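Local coordinates for protein Phenylalanine/tyrosine ammonia-lyase (Rhodosporidium toruloides, PDB 1Y2M) that catalyses the non-oxidative deamination of L-phenylalanine and L-tyrosine to trans-cinnamate and p-coumarate, releasing ammonium, as a homotetramer built as a dimer of dimers, at residues A539-F542 / E543-Q547; K676-R679 / G680-F683; H312-H316 / D317-P321; E610-S613 / S614-L617. All coordinates share one frame; numbering follows the deposited sequence.

Contact 1: A539-F542 / E543-Q547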
ATOM      1  N   ALA B 539      36.168  23.011  -1.122  1.00  7.35           N
ATOM      2  CA  ALA B 539      37.154  23.847  -1.827  1.00  7.95           C
ATOM      3  C   ALA B 539      37.958  24.693  -0.836  1.00  7.83           C
ATOM      4  O   ALA B 539      39.187  24.840  -1.042  1.00  8.02           O
ATOM      5  CB  ALA B 539      36.466  24.704  -2.838  1.00  9.34           C
ATOM      6  N   ILE B 540      37.287  25.242   0.193  1.00  8.85           N
ATOM      7  CA  ILE B 540      37.971  25.948   1.300  1.00 10.50           C
ATOM      8  C   ILE B 540      38.998  25.037   1.997  1.00  9.10           C
ATOM      9  O   ILE B 540      40.145  25.434   2.246  1.00 10.74           O
ATOM     10  CB  ILE B 540      36.941  26.506   2.329  1.00 11.56           C
ATOM     11  CG1 ILE B 540      36.227  27.678   1.710  1.00 14.67           C
ATOM     12  CG2 ILE B 540      37.604  26.922   3.612  1.00 13.64           C
ATOM     13  CD1 ILE B 540      34.930  28.097   2.473  1.00 15.48           C
ATOM     14  N   GLU B 541      38.596  23.805   2.260  1.00  9.60           N
ATOM     15  CA  GLU B 541      39.504  22.819   2.834  1.00 10.81           C
ATOM     16  C   GLU B 541      40.723  22.624   1.945  1.00  8.33           C
ATOM     17  O   GLU B 541      41.855  22.630   2.419  1.00 10.11           O
ATOM     18  CB  GLU B 541      38.805  21.494   3.030  1.00 12.55           C
ATOM     19  CG  GLU B 541      39.698  20.367   3.476  1.00 14.00           C
ATOM     20  CD  GLU B 541      38.972  19.022   3.540  1.00 16.76           C
ATOM     21  OE1 GLU B 541      37.728  18.983   3.637  1.00 13.91           O
ATOM     22  OE2 GLU B 541      39.653  17.985   3.452  1.00 24.56           O
ATOM     23  N   PHE B 542      40.492  22.483   0.650  1.00  9.81           N
ATOM     24  CA  PHE B 542      41.605  22.329  -0.296  1.00  9.62           C
ATOM     25  C   PHE B 542      42.522  23.543  -0.348  1.00 11.18           C
ATOM     26  O   PHE B 542      43.753  23.392  -0.358  1.00 10.56           O
ATOM     27  CB  PHE B 542      41.075  22.037  -1.685  1.00  9.73           C
ATOM     28  CG  PHE B 542      40.659  20.596  -1.901  1.00 11.82           C
ATOM     29  CD1 PHE B 542      40.486  19.709  -0.849  1.00 10.30           C
ATOM     30  CD2 PHE B 542      40.443  20.139  -3.189  1.00 14.99           C
ATOM     31  CE1 PHE B 542      40.075  18.373  -1.071  1.00 15.34           C
ATOM     32  CE2 PHE B 542      40.048  18.830  -3.425  1.00 16.01           C
ATOM     33  CZ  PHE B 542      39.865  17.953  -2.371  1.00 15.41           C
ATOM     34  N   GLU B 543      41.941  24.751  -0.363  1.00  9.79           N
ATOM     35  CA  GLU B 543      42.770  25.974  -0.345  1.00  9.65           C
ATOM     36  C   GLU B 543      43.602  26.077   0.919  1.00  9.07           C
ATOM     37  O   GLU B 543      44.794  26.435   0.865  1.00 10.19           O
ATOM     38  CB  GLU B 543      41.928  27.244  -0.479  1.00 10.23           C
ATOM     39  CG  GLU B 543      41.251  27.351  -1.812  1.00 10.76           C
ATOM     40  CD  GLU B 543      42.228  27.482  -2.941  1.00 15.63           C
ATOM     41  OE1 GLU B 543      43.058  28.405  -2.895  1.00 19.14           O
ATOM     42  OE2 GLU B 543      42.207  26.640  -3.854  1.00 16.81           O
ATOM     43  N   PHE B 544      42.980  25.722   2.046  1.00  9.82           N
ATOM     44  CA  PHE B 544      43.673  25.698   3.340  1.00 10.06           C
ATOM     45  C   PHE B 544      44.871  24.728   3.315  1.00 10.71           C
ATOM     46  O   PHE B 544      45.980  25.073   3.703  1.00  9.77           O
ATOM     47  CB  PHE B 544      42.695  25.265   4.425  1.00 10.40           C
ATOM     48  CG  PHE B 544      43.343  25.113   5.771  1.00  9.84           C
ATOM     49  CD1 PHE B 544      43.507  26.182   6.602  1.00 10.20           C
ATOM     50  CD2 PHE B 544      43.739  23.864   6.204  1.00 14.10           C
ATOM     51  CE1 PHE B 544      44.118  26.012   7.845  1.00 13.86           C
ATOM     52  CE2 PHE B 544      44.377  23.704   7.438  1.00 13.05           C
ATOM     53  CZ  PHE B 544      44.541  24.792   8.248  1.00 12.59           C
ATOM     54  N   LYS B 545      44.620  23.495   2.880  1.00 11.77           N
ATOM     55  CA  LYS B 545      45.652  22.466   2.830  1.00 15.89           C
ATOM     56  C   LYS B 545      46.851  22.901   1.947  1.00 13.94           C
ATOM     57  O   LYS B 545      48.005  22.578   2.258  1.00 15.57           O
ATOM     58  CB  LYS B 545      45.060  21.149   2.334  1.00 16.33           C
ATOM     59  CG  LYS B 545      44.206  20.462   3.358  1.00 20.29           C
ATOM     60  CD  LYS B 545      43.563  19.197   2.811  1.00 24.74           C
ATOM     61  CE  LYS B 545      42.767  18.479   3.923  1.00 28.48           C
ATOM     62  NZ  LYS B 545      42.239  17.151   3.469  1.00 33.89           N
ATOM     63  N   LYS B 546      46.603  23.640   0.866  1.00 14.28           N
ATOM     64  CA  LYS B 546      47.723  24.117   0.026  1.00 15.32           C
ATOM     65  C   LYS B 546      48.689  24.912   0.841  1.00 15.08           C
ATOM     66  O   LYS B 546      49.908  24.852   0.631  1.00 16.12           O
ATOM     67  CB  LYS B 546      47.249  25.058  -1.083  1.00 19.06           C
ATOM     68  CG  LYS B 546      46.622  24.433  -2.273  1.00 28.97           C
ATOM     69  CD  LYS B 546      46.170  25.560  -3.211  1.00 19.98           C
ATOM     70  CE  LYS B 546      45.623  25.006  -4.527  1.00 37.33           C
ATOM     71  NZ  LYS B 546      44.865  26.064  -5.293  1.00 36.91           N
ATOM     72  N   GLN B 547      48.142  25.736   1.726  1.00 12.53           N
ATOM     73  CA  GLN B 547      48.986  26.602   2.541  1.00 13.60           C
ATOM     74  C   GLN B 547      49.452  25.951   3.823  1.00 13.20           C
ATOM     75  O   GLN B 547      50.542  26.214   4.304  1.00 14.05           O
ATOM     76  CB  GLN B 547      48.219  27.848   2.898  1.00 15.82           C
ATOM     77  CG  GLN B 547      48.182  28.819   1.746  1.00 19.55           C
ATOM     78  CD  GLN B 547      47.912  30.188   2.247  1.00 22.52           C
ATOM     79  OE1 GLN B 547      48.779  30.847   2.884  1.00 29.63           O
ATOM     80  NE2 GLN B 547      46.712  30.633   2.001  1.00 13.30           N
TER
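Lys545 lays its aliphatic chain alongside Glu541, its CE 3.6 Å from Glu541 CG, the two side chains running the same way on one face of the long alpha-helix 506-560. This is the classic i to i+4 salt bridge: one helical turn separates the residues, and both chains are long enough for their charged ends to meet. Glu541 has CG anti to the backbone N (chi1 174°) and stays extended, while Lys545 is extended beyond CG, which brings NZ to 2.7 Å from Glu541 OE2 on that oxygen's anti lone pair. The other oxygen, OE1, is paired with Arg538, so the carboxylate is held between two cations and would probably be favoured in its charged form. Beneath the side chains run the regular helical bonds, Glu543 N to Ala539 O (2.8 Å) and Phe544 N to Ile540 O (2.9 Å) among them. Phe542 and Phe544 suit faces of the helix turned to other parts of the chain: Phe542 meets Tyr657 edge-to-face and also touches Phe341, whereas Phe544 packs on helix 619-646 and against Trp597. Glu543 hydrogen-bonds to Tyr657 OH through OE2. Its chain bends at chi2 (-65°), and the same OE2 receives Lys546 NZ at 3.1 Å on its syn side, 24° out of the carboxylate plane.

Contact 2: K676-R679 / G680-F683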
ATOM      1  N   LYS B 676      23.507  31.509  -3.362  1.00 11.22           N
ATOM      2  CA  LYS B 676      24.882  31.649  -2.906  1.00  8.34           C
ATOM      3  C   LYS B 676      25.129  30.653  -1.756  1.00  8.91           C
ATOM      4  O   LYS B 676      24.215  30.217  -1.033  1.00  9.67           O
ATOM      5  CB  LYS B 676      25.173  33.073  -2.435  1.00 11.15           C
ATOM      6  CG  LYS B 676      24.966  34.168  -3.503  1.00 11.22           C
ATOM      7  CD  LYS B 676      25.642  33.830  -4.888  1.00  9.44           C
ATOM      8  CE  LYS B 676      25.635  34.906  -5.999  1.00 17.94           C
ATOM      9  NZ  LYS B 676      24.298  35.160  -6.457  1.00 36.39           N
ATOM     10  N   ALA B 677      26.393  30.346  -1.543  1.00  8.67           N
ATOM     11  CA  ALA B 677      26.803  29.732  -0.278  1.00 10.28           C
ATOM     12  C   ALA B 677      26.313  30.611   0.889  1.00 11.16           C
ATOM     13  O   ALA B 677      26.172  31.828   0.740  1.00 10.11           O
ATOM     14  CB  ALA B 677      28.280  29.602  -0.228  1.00  9.87           C
ATOM     15  N   ARG B 678      26.095  29.991   2.042  1.00  9.85           N
ATOM     16  CA  ARG B 678      25.544  30.661   3.208  1.00  8.42           C
ATOM     17  C   ARG B 678      26.534  30.650   4.345  1.00  9.68           C
ATOM     18  O   ARG B 678      26.984  29.574   4.808  1.00  8.93           O
ATOM     19  CB  ARG B 678      24.273  29.976   3.688  1.00  6.64           C
ATOM     20  CG  ARG B 678      23.520  30.799   4.731  1.00  7.66           C
ATOM     21  CD  ARG B 678      22.340  30.043   5.323  1.00  9.78           C
ATOM     22  NE  ARG B 678      21.482  30.979   6.083  1.00  8.41           N
ATOM     23  CZ  ARG B 678      20.521  31.730   5.548  1.00 10.58           C
ATOM     24  NH1 ARG B 678      20.171  31.624   4.280  1.00  9.80           N
ATOM     25  NH2 ARG B 678      19.875  32.576   6.322  1.00  9.48           N
ATOM     26  N   ARG B 679      26.900  31.825   4.799  1.00 11.72           N
ATOM     27  CA  ARG B 679      27.933  31.918   5.834  1.00  9.55           C
ATOM     28  C   ARG B 679      27.435  31.738   7.238  1.00  8.31           C
ATOM     29  O   ARG B 679      28.152  31.210   8.054  1.00 10.19           O
ATOM     30  CB  ARG B 679      28.646  33.257   5.775  1.00 10.37           C
ATOM     31  CG  ARG B 679      29.923  33.265   6.567  1.00  8.46           C
ATOM     32  CD  ARG B 679      30.877  34.379   6.220  1.00  9.20           C
ATOM     33  NE  ARG B 679      32.198  34.185   6.814  1.00  8.62           N
ATOM     34  CZ  ARG B 679      33.199  35.058   6.760  1.00 11.49           C
ATOM     35  NH1 ARG B 679      33.093  36.222   6.086  1.00 10.57           N
ATOM     36  NH2 ARG B 679      34.354  34.737   7.350  1.00 14.48           N
ATOM     37  N   GLY B 680      26.180  32.144   7.517  1.00  9.19           N
ATOM     38  CA  GLY B 680      25.572  31.897   8.815  1.00 10.75           C
ATOM     39  C   GLY B 680      25.041  33.159   9.470  1.00 10.15           C
ATOM     40  O   GLY B 680      25.761  34.157   9.604  1.00 10.98           O
ATOM     41  N   ASP B 681      23.758  33.123   9.858  1.00 11.77           N
ATOM     42  CA  ASP B 681      23.122  34.304  10.451  1.00  9.96           C
ATOM     43  C   ASP B 681      23.851  34.824  11.704  1.00  9.85           C
ATOM     44  O   ASP B 681      23.900  36.011  11.943  1.00 10.97           O
ATOM     45  CB  ASP B 681      21.685  34.018  10.835  1.00 10.14           C
ATOM     46  CG  ASP B 681      20.773  33.836   9.634  1.00 14.19           C
ATOM     47  OD1 ASP B 681      21.232  33.942   8.478  1.00 11.76           O
ATOM     48  OD2 ASP B 681      19.564  33.592   9.875  1.00 11.63           O
ATOM     49  N   VAL B 682      24.316  33.926  12.554  1.00  8.21           N
ATOM     50  CA  VAL B 682      24.941  34.368  13.796  1.00  9.08           C
ATOM     51  C   VAL B 682      26.318  34.986  13.508  1.00 10.14           C
ATOM     52  O   VAL B 682      26.612  36.072  13.998  1.00 13.10           O
ATOM     53  CB  VAL B 682      25.021  33.236  14.825  1.00  9.73           C
ATOM     54  CG1 VAL B 682      25.812  33.643  16.029  1.00  8.29           C
ATOM     55  CG2 VAL B 682      23.632  32.794  15.244  1.00 12.96           C
ATOM     56  N   PHE B 683      27.142  34.324  12.712  1.00  8.71           N
ATOM     57  CA  PHE B 683      28.432  34.888  12.340  1.00 12.09           C
ATOM     58  C   PHE B 683      28.252  36.283  11.746  1.00 11.79           C
ATOM     59  O   PHE B 683      29.012  37.247  12.028  1.00 10.02           O
ATOM     60  CB  PHE B 683      29.170  34.013  11.321  1.00 10.07           C
ATOM     61  CG  PHE B 683      30.484  34.612  10.918  1.00  9.50           C
ATOM     62  CD1 PHE B 683      31.624  34.398  11.709  1.00 13.62           C
ATOM     63  CD2 PHE B 683      30.575  35.462   9.856  1.00 12.06           C
ATOM     64  CE1 PHE B 683      32.845  34.986  11.395  1.00 14.69           C
ATOM     65  CE2 PHE B 683      31.803  36.052   9.549  1.00 13.23           C
ATOM     66  CZ  PHE B 683      32.916  35.802  10.323  1.00 13.43           C
TER
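The guanidinium of Arg679 carries the ring of Phe683 on one face, with Phe683 CE2 3.2 Å above the plane and over its centre, while the guanidinium of Arg678 meets the carboxylate of Asp681 at its edge. Both pairs span the turn that leads from the loop after helix 662-672 into the short, weakly bonded helix 681-684. The two planes of the Arg679-Phe683 pair lie 25° apart, and Arg679 CZ comes within 3.3 Å of Phe683 CE2. Arginine suits this place because its face can take carbon while its rim gives N-H groups to acids: NE pairs with Glu459 and NH1 with Glu642, which would fix the plane's rotation. Gly680 sits between the two arms at positive phi, where a beta carbon would collide with Arg679 O. In Arg678 the chain runs extended from CG to NE, with CG anti to the backbone N, and it carries the guanidinium across to Asp681, near the start of the short helix. There Asp681 forms a salt bridge with it, the carboxylate plane turned 56° from the guanidinium. Glu136 of the second subunit accepts from both Arg678 NE and Asp681 N, tying this turn to that neighbouring subunit. The bond from Arg678 NH2 to Asp681 OD1, 2.9 Å long, is bent to 136° and comes in on the oxygen's syn side.

Contact 3: H312-H316 / D317-P321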
ATOM      1  N   HIS B 312      33.519   2.816 -13.462  1.00  8.76           N
ATOM      2  CA  HIS B 312      34.410   2.301 -14.470  1.00  7.26           C
ATOM      3  C   HIS B 312      33.704   1.283 -15.358  1.00  9.02           C
ATOM      4  O   HIS B 312      32.925   0.493 -14.846  1.00  8.96           O
ATOM      5  CB  HIS B 312      35.596   1.638 -13.771  1.00  7.45           C
ATOM      6  CG  HIS B 312      36.737   1.362 -14.682  1.00 10.12           C
ATOM      7  ND1 HIS B 312      36.758   0.284 -15.549  1.00  8.02           N
ATOM      8  CD2 HIS B 312      37.914   2.010 -14.852  1.00  7.37           C
ATOM      9  CE1 HIS B 312      37.899   0.295 -16.210  1.00  9.75           C
ATOM     10  NE2 HIS B 312      38.617   1.334 -15.803  1.00  9.70           N
ATOM     11  N   PRO B 313      33.953   1.309 -16.687  1.00 10.27           N
ATOM     12  CA  PRO B 313      33.288   0.322 -17.561  1.00  8.05           C
ATOM     13  C   PRO B 313      33.452  -1.139 -17.177  1.00  8.11           C
ATOM     14  O   PRO B 313      32.582  -1.956 -17.521  1.00  9.50           O
ATOM     15  CB  PRO B 313      33.973   0.506 -18.917  1.00 12.11           C
ATOM     16  CG  PRO B 313      34.656   1.821 -18.861  1.00 11.39           C
ATOM     17  CD  PRO B 313      34.808   2.242 -17.451  1.00  9.02           C
ATOM     18  N   PHE B 314      34.561  -1.517 -16.548  1.00  6.28           N
ATOM     19  CA  PHE B 314      34.730  -2.916 -16.203  1.00  7.28           C
ATOM     20  C   PHE B 314      33.586  -3.390 -15.292  1.00  4.42           C
ATOM     21  O   PHE B 314      33.133  -4.536 -15.387  1.00  6.77           O
ATOM     22  CB  PHE B 314      36.070  -3.157 -15.509  1.00  4.97           C
ATOM     23  CG  PHE B 314      36.328  -4.573 -15.241  1.00  7.50           C
ATOM     24  CD1 PHE B 314      36.668  -5.456 -16.275  1.00  6.58           C
ATOM     25  CD2 PHE B 314      36.153  -5.054 -13.990  1.00  6.74           C
ATOM     26  CE1 PHE B 314      36.908  -6.829 -16.004  1.00  7.49           C
ATOM     27  CE2 PHE B 314      36.370  -6.407 -13.717  1.00  4.91           C
ATOM     28  CZ  PHE B 314      36.706  -7.282 -14.683  1.00  6.17           C
ATOM     29  N   LEU B 315      33.126  -2.500 -14.438  1.00  6.04           N
ATOM     30  CA  LEU B 315      32.133  -2.812 -13.408  1.00  6.07           C
ATOM     31  C   LEU B 315      30.728  -2.855 -13.924  1.00  5.77           C
ATOM     32  O   LEU B 315      29.796  -3.137 -13.164  1.00  8.89           O
ATOM     33  CB  LEU B 315      32.221  -1.840 -12.239  1.00  9.15           C
ATOM     34  CG  LEU B 315      33.441  -1.996 -11.323  1.00  6.15           C
ATOM     35  CD1 LEU B 315      33.517  -0.831 -10.329  1.00  7.94           C
ATOM     36  CD2 LEU B 315      33.375  -3.299 -10.554  1.00 11.24           C
ATOM     37  N   HIS B 316      30.541  -2.496 -15.195  1.00  6.85           N
ATOM     38  CA  HIS B 316      29.205  -2.459 -15.784  1.00  6.50           C
ATOM     39  C   HIS B 316      29.198  -3.144 -17.157  1.00  7.93           C
ATOM     40  O   HIS B 316      28.751  -4.309 -17.287  1.00 10.08           O
ATOM     41  CB  HIS B 316      28.736  -1.013 -15.834  1.00  6.23           C
ATOM     42  CG  HIS B 316      28.880  -0.325 -14.529  1.00  8.29           C
ATOM     43  ND1 HIS B 316      27.972  -0.469 -13.501  1.00  7.90           N
ATOM     44  CD2 HIS B 316      29.900   0.410 -14.033  1.00 10.58           C
ATOM     45  CE1 HIS B 316      28.398   0.215 -12.445  1.00 11.33           C
ATOM     46  NE2 HIS B 316      29.580   0.742 -12.737  1.00  7.48           N
ATOM     47  N   ASP B 317      29.794  -2.471 -18.140  1.00  9.44           N
ATOM     48  CA  ASP B 317      29.860  -2.970 -19.516  1.00  8.92           C
ATOM     49  C   ASP B 317      30.377  -4.411 -19.616  1.00  9.85           C
ATOM     50  O   ASP B 317      29.847  -5.235 -20.392  1.00 10.86           O
ATOM     51  CB  ASP B 317      30.765  -2.069 -20.355  1.00  9.89           C
ATOM     52  CG  ASP B 317      30.384  -0.579 -20.315  1.00 14.89           C
ATOM     53  OD1 ASP B 317      30.308   0.011 -21.409  1.00 16.32           O
ATOM     54  OD2 ASP B 317      30.161   0.018 -19.231  1.00  8.77           O
ATOM     55  N   VAL B 318      31.429  -4.725 -18.850  1.00  8.33           N
ATOM     56  CA  VAL B 318      32.051  -6.015 -18.947  1.00  6.47           C
ATOM     57  C   VAL B 318      31.342  -7.014 -18.046  1.00  9.26           C
ATOM     58  O   VAL B 318      31.068  -8.160 -18.461  1.00 13.23           O
ATOM     59  CB  VAL B 318      33.515  -5.962 -18.564  1.00  9.27           C
ATOM     60  CG1 VAL B 318      34.110  -7.372 -18.579  1.00  9.43           C
ATOM     61  CG2 VAL B 318      34.262  -5.033 -19.555  1.00  9.54           C
ATOM     62  N   THR B 319      31.155  -6.629 -16.802  1.00  8.74           N
ATOM     63  CA  THR B 319      30.782  -7.602 -15.776  1.00  8.93           C
ATOM     64  C   THR B 319      29.278  -7.807 -15.543  1.00  7.65           C
ATOM     65  O   THR B 319      28.868  -8.917 -15.151  1.00  7.30           O
ATOM     66  CB  THR B 319      31.438  -7.256 -14.413  1.00  7.08           C
ATOM     67  OG1 THR B 319      31.196  -5.872 -14.078  1.00  6.64           O
ATOM     68  CG2 THR B 319      32.909  -7.540 -14.457  1.00  9.59           C
ATOM     69  N   ARG B 320      28.464  -6.779 -15.774  1.00  7.44           N
ATOM     70  CA  ARG B 320      27.029  -6.895 -15.485  1.00  8.43           C
ATOM     71  C   ARG B 320      26.245  -6.032 -16.475  1.00  9.23           C
ATOM     72  O   ARG B 320      25.815  -4.909 -16.176  1.00  8.48           O
ATOM     73  CB  ARG B 320      26.704  -6.543 -14.015  1.00  8.01           C
ATOM     74  CG  ARG B 320      25.209  -6.715 -13.665  1.00  8.70           C
ATOM     75  CD  ARG B 320      25.058  -6.694 -12.177  1.00  9.95           C
ATOM     76  NE  ARG B 320      23.706  -6.911 -11.613  1.00 10.04           N
ATOM     77  CZ  ARG B 320      23.050  -6.072 -10.847  1.00 11.71           C
ATOM     78  NH1 ARG B 320      23.458  -4.815 -10.676  1.00 11.19           N
ATOM     79  NH2 ARG B 320      21.915  -6.484 -10.288  1.00 11.72           N
ATOM     80  N   PRO B 321      26.146  -6.542 -17.714  1.00  8.20           N
ATOM     81  CA  PRO B 321      25.796  -5.689 -18.841  1.00  9.20           C
ATOM     82  C   PRO B 321      24.313  -5.400 -19.052  1.00  8.43           C
ATOM     83  O   PRO B 321      23.810  -5.579 -20.151  1.00  9.33           O
ATOM     84  CB  PRO B 321      26.440  -6.419 -20.042  1.00  9.53           C
ATOM     85  CG  PRO B 321      26.386  -7.850 -19.679  1.00 10.31           C
ATOM     86  CD  PRO B 321      26.557  -7.901 -18.156  1.00  8.65           C
TER
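Asp317 folds back over Pro313, its OD2 3.9 Å from the proline CB, as the chain turns through the short helix 314-318. Next, Val318 gives its N-H to Pro313 O at 3.3 Å, an i to i+5 bond of the pi type, while His316 N reaches the same oxygen from the opposite face of the carbonyl plane. Val318 CG1 lies 3.8 Å from Phe314 CE1, an apolar contact in which the valine methyl lies against the ring. Thr319 then grips Phe314 with both branches. With chi1 at 50°, OG1 sits between the backbone N and carbonyl carbon and donates to Phe314 O at 2.7 Å, in the carbonyl plane on a lone pair; CG2 meanwhile lies over the Phe314 ring, 4.0 Å from its centroid, in a CH-pi contact. With an alanine in place of Thr319, Phe314 O would probably lose its hydroxyl donor, keeping the weak backbone bond from this position, and the ring face would lose the methyl that meets it. Arg320 N then bonds to His316 O at 2.9 Å, and its guanidinium leaves to pair with Glu389 of the third subunit. His316 hydrogen-bonds through its ring to Gln325 and Ser310 O and touches helices 323-336 and 368-391. Ahead of the helix, His312 ND1 accepts from Phe314 N, 3.0 Å away, so the whole is a side-chain-capped single helical turn with a pi-type widening, set at a subunit interface.

Contact 4: E610-S613 / S614-L617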
ATOM      1  N   GLU B 610      56.832  10.425  20.696  1.00  7.56           N
ATOM      2  CA  GLU B 610      57.304   9.150  20.201  1.00  8.77           C
ATOM      3  C   GLU B 610      58.455   9.328  19.212  1.00  7.18           C
ATOM      4  O   GLU B 610      59.541   8.788  19.390  1.00  7.45           O
ATOM      5  CB  GLU B 610      56.189   8.376  19.517  1.00  9.51           C
ATOM      6  CG  GLU B 610      56.604   7.036  18.973  1.00 14.51           C
ATOM      7  CD  GLU B 610      55.420   6.163  18.549  1.00 18.09           C
ATOM      8  OE1 GLU B 610      54.247   6.505  18.863  1.00 27.25           O
ATOM      9  OE2 GLU B 610      55.670   5.120  17.907  1.00 32.97           O
ATOM     10  N   VAL B 611      58.193  10.095  18.160  1.00  7.63           N
ATOM     11  CA  VAL B 611      59.150  10.164  17.041  1.00  5.82           C
ATOM     12  C   VAL B 611      60.475  10.804  17.469  1.00  5.69           C
ATOM     13  O   VAL B 611      61.576  10.375  17.063  1.00  7.40           O
ATOM     14  CB  VAL B 611      58.535  10.890  15.838  1.00  6.02           C
ATOM     15  CG1 VAL B 611      59.590  11.082  14.773  1.00  8.76           C
ATOM     16  CG2 VAL B 611      57.359  10.093  15.300  1.00  9.01           C
ATOM     17  N   LEU B 612      60.379  11.802  18.335  1.00  4.49           N
ATOM     18  CA  LEU B 612      61.548  12.522  18.806  1.00  5.56           C
ATOM     19  C   LEU B 612      61.925  12.121  20.244  1.00  8.30           C
ATOM     20  O   LEU B 612      62.629  12.859  20.960  1.00  6.10           O
ATOM     21  CB  LEU B 612      61.301  14.034  18.748  1.00  5.67           C
ATOM     22  CG  LEU B 612      61.030  14.675  17.373  1.00  6.19           C
ATOM     23  CD1 LEU B 612      61.120  16.181  17.470  1.00  7.73           C
ATOM     24  CD2 LEU B 612      61.934  14.137  16.256  1.00 10.82           C
ATOM     25  N   SER B 613      61.504  10.935  20.668  1.00  7.41           N
ATOM     26  CA  SER B 613      61.810  10.524  22.042  1.00  8.28           C
ATOM     27  C   SER B 613      63.315  10.438  22.346  1.00  7.88           C
ATOM     28  O   SER B 613      63.720  10.454  23.529  1.00 11.39           O
ATOM     29  CB  SER B 613      61.196   9.163  22.351  1.00 12.56           C
ATOM     30  OG  SER B 613      61.855   8.198  21.575  1.00 14.59           O
ATOM     31  N   SER B 614      64.159  10.279  21.319  1.00  8.22           N
ATOM     32  CA  SER B 614      65.623  10.257  21.529  1.00  9.81           C
ATOM     33  C   SER B 614      66.294  11.636  21.732  1.00  8.80           C
ATOM     34  O   SER B 614      67.500  11.711  22.080  1.00 12.06           O
ATOM     35  CB  SER B 614      66.313   9.549  20.363  1.00 12.84           C
ATOM     36  OG  SER B 614      66.262  10.373  19.213  1.00 13.59           O
ATOM     37  N   THR B 615      65.540  12.716  21.493  1.00  9.48           N
ATOM     38  CA  THR B 615      66.090  14.076  21.467  1.00  9.00           C
ATOM     39  C   THR B 615      66.088  14.801  22.808  1.00 11.37           C
ATOM     40  O   THR B 615      65.475  14.369  23.783  1.00  9.19           O
ATOM     41  CB  THR B 615      65.331  14.959  20.479  1.00  8.08           C
ATOM     42  OG1 THR B 615      64.013  15.256  20.993  1.00  8.96           O
ATOM     43  CG2 THR B 615      65.245  14.272  19.102  1.00 12.59           C
ATOM     44  N   SER B 616      66.725  15.963  22.812  1.00  9.81           N
ATOM     45  CA  SER B 616      66.904  16.746  24.011  1.00  8.25           C
ATOM     46  C   SER B 616      65.778  17.771  24.265  1.00  7.35           C
ATOM     47  O   SER B 616      65.878  18.572  25.202  1.00  8.26           O
ATOM     48  CB  SER B 616      68.257  17.471  23.917  1.00 13.51           C
ATOM     49  OG  SER B 616      68.220  18.318  22.794  1.00 19.39           O
ATOM     50  N   LEU B 617      64.728  17.749  23.450  1.00  8.86           N
ATOM     51  CA  LEU B 617      63.646  18.729  23.525  1.00  8.00           C
ATOM     52  C   LEU B 617      62.957  18.712  24.869  1.00 10.23           C
ATOM     53  O   LEU B 617      62.642  17.659  25.382  1.00 10.74           O
ATOM     54  CB  LEU B 617      62.609  18.484  22.445  1.00  7.66           C
ATOM     55  CG  LEU B 617      63.120  18.926  21.056  1.00  5.19           C
ATOM     56  CD1 LEU B 617      62.306  18.313  19.925  1.00 12.49           C
ATOM     57  CD2 LEU B 617      63.187  20.471  20.953  1.00 10.83           C
TER
HETATM   58  O   HOH W   1      63.792   9.576  18.575  1.00 16.88           O
HETATM   59  O   HOH W   2      64.767  12.127  25.316  1.00 14.81           O
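Leu612 and Leu617 press together at their ends, CD1 to CD1 only 3.5 Å apart, closer than carbon pairs usually sit, and this is the tight part of the contact. Phe560 of helix 506-560 touches both leucines, and Leu612 also packs on Leu573 and on Leu619 of the fourth subunit, so branched apolar side chains fit here. Thr615 belongs to the same side. Its OG1, placed by chi1 of 71° between the backbone N and the carbonyl carbon, donates to Leu612 O at 2.8 Å, in the carbonyl plane on a lone pair. The same oxygen also takes Thr615 N at 3.0 Å, from a donor 50° out of that plane, and thus has two bonds from one residue. A valine in place of Thr615 would probably cost Leu612 O its hydroxyl donor and leave the turn held there by the backbone bond alone. The other side is wet and polar, where small serines suit a tight bend. One water donates to Val611 O at 2.8 Å, accepts from Ser614 N, and lies 2.7 Å from Ser614 OG, bridging the helix end to the turn. A second water lies within hydrogen-bonding distance of Ser613 O and Thr615 O. Leu612 is the first residue to leave helix 593-611, and the arrangement is a type I beta turn from Leu612 to Thr615, linking that helix to helix 619-646.

How the contacts relate
Along the chain the order is contact 3, contact 1, contact 4, contact 2, and no two of them touch. Contacts 1 and 2 are the nearest pair, their centres about 19 Å apart and their nearest atoms about 7 Å apart; helix 506-560, which carries contact 1, also packs against the loop of contact 2, and helix 619-646 borders both. Contact 4 lies about 31 Å from contact 1 between centres, at the turn joining helices 593-611 and 619-646, where Phe560 ends the long helix. Contact 3 lies about 35 Å from contact 1 and about 52 Å from contact 4, between centres. Contacts 2, 3 and 4 meet three different neighbouring subunits, whereas contact 1 stays within its own chain, so three of the four lie at subunit interfaces of the homotetramer.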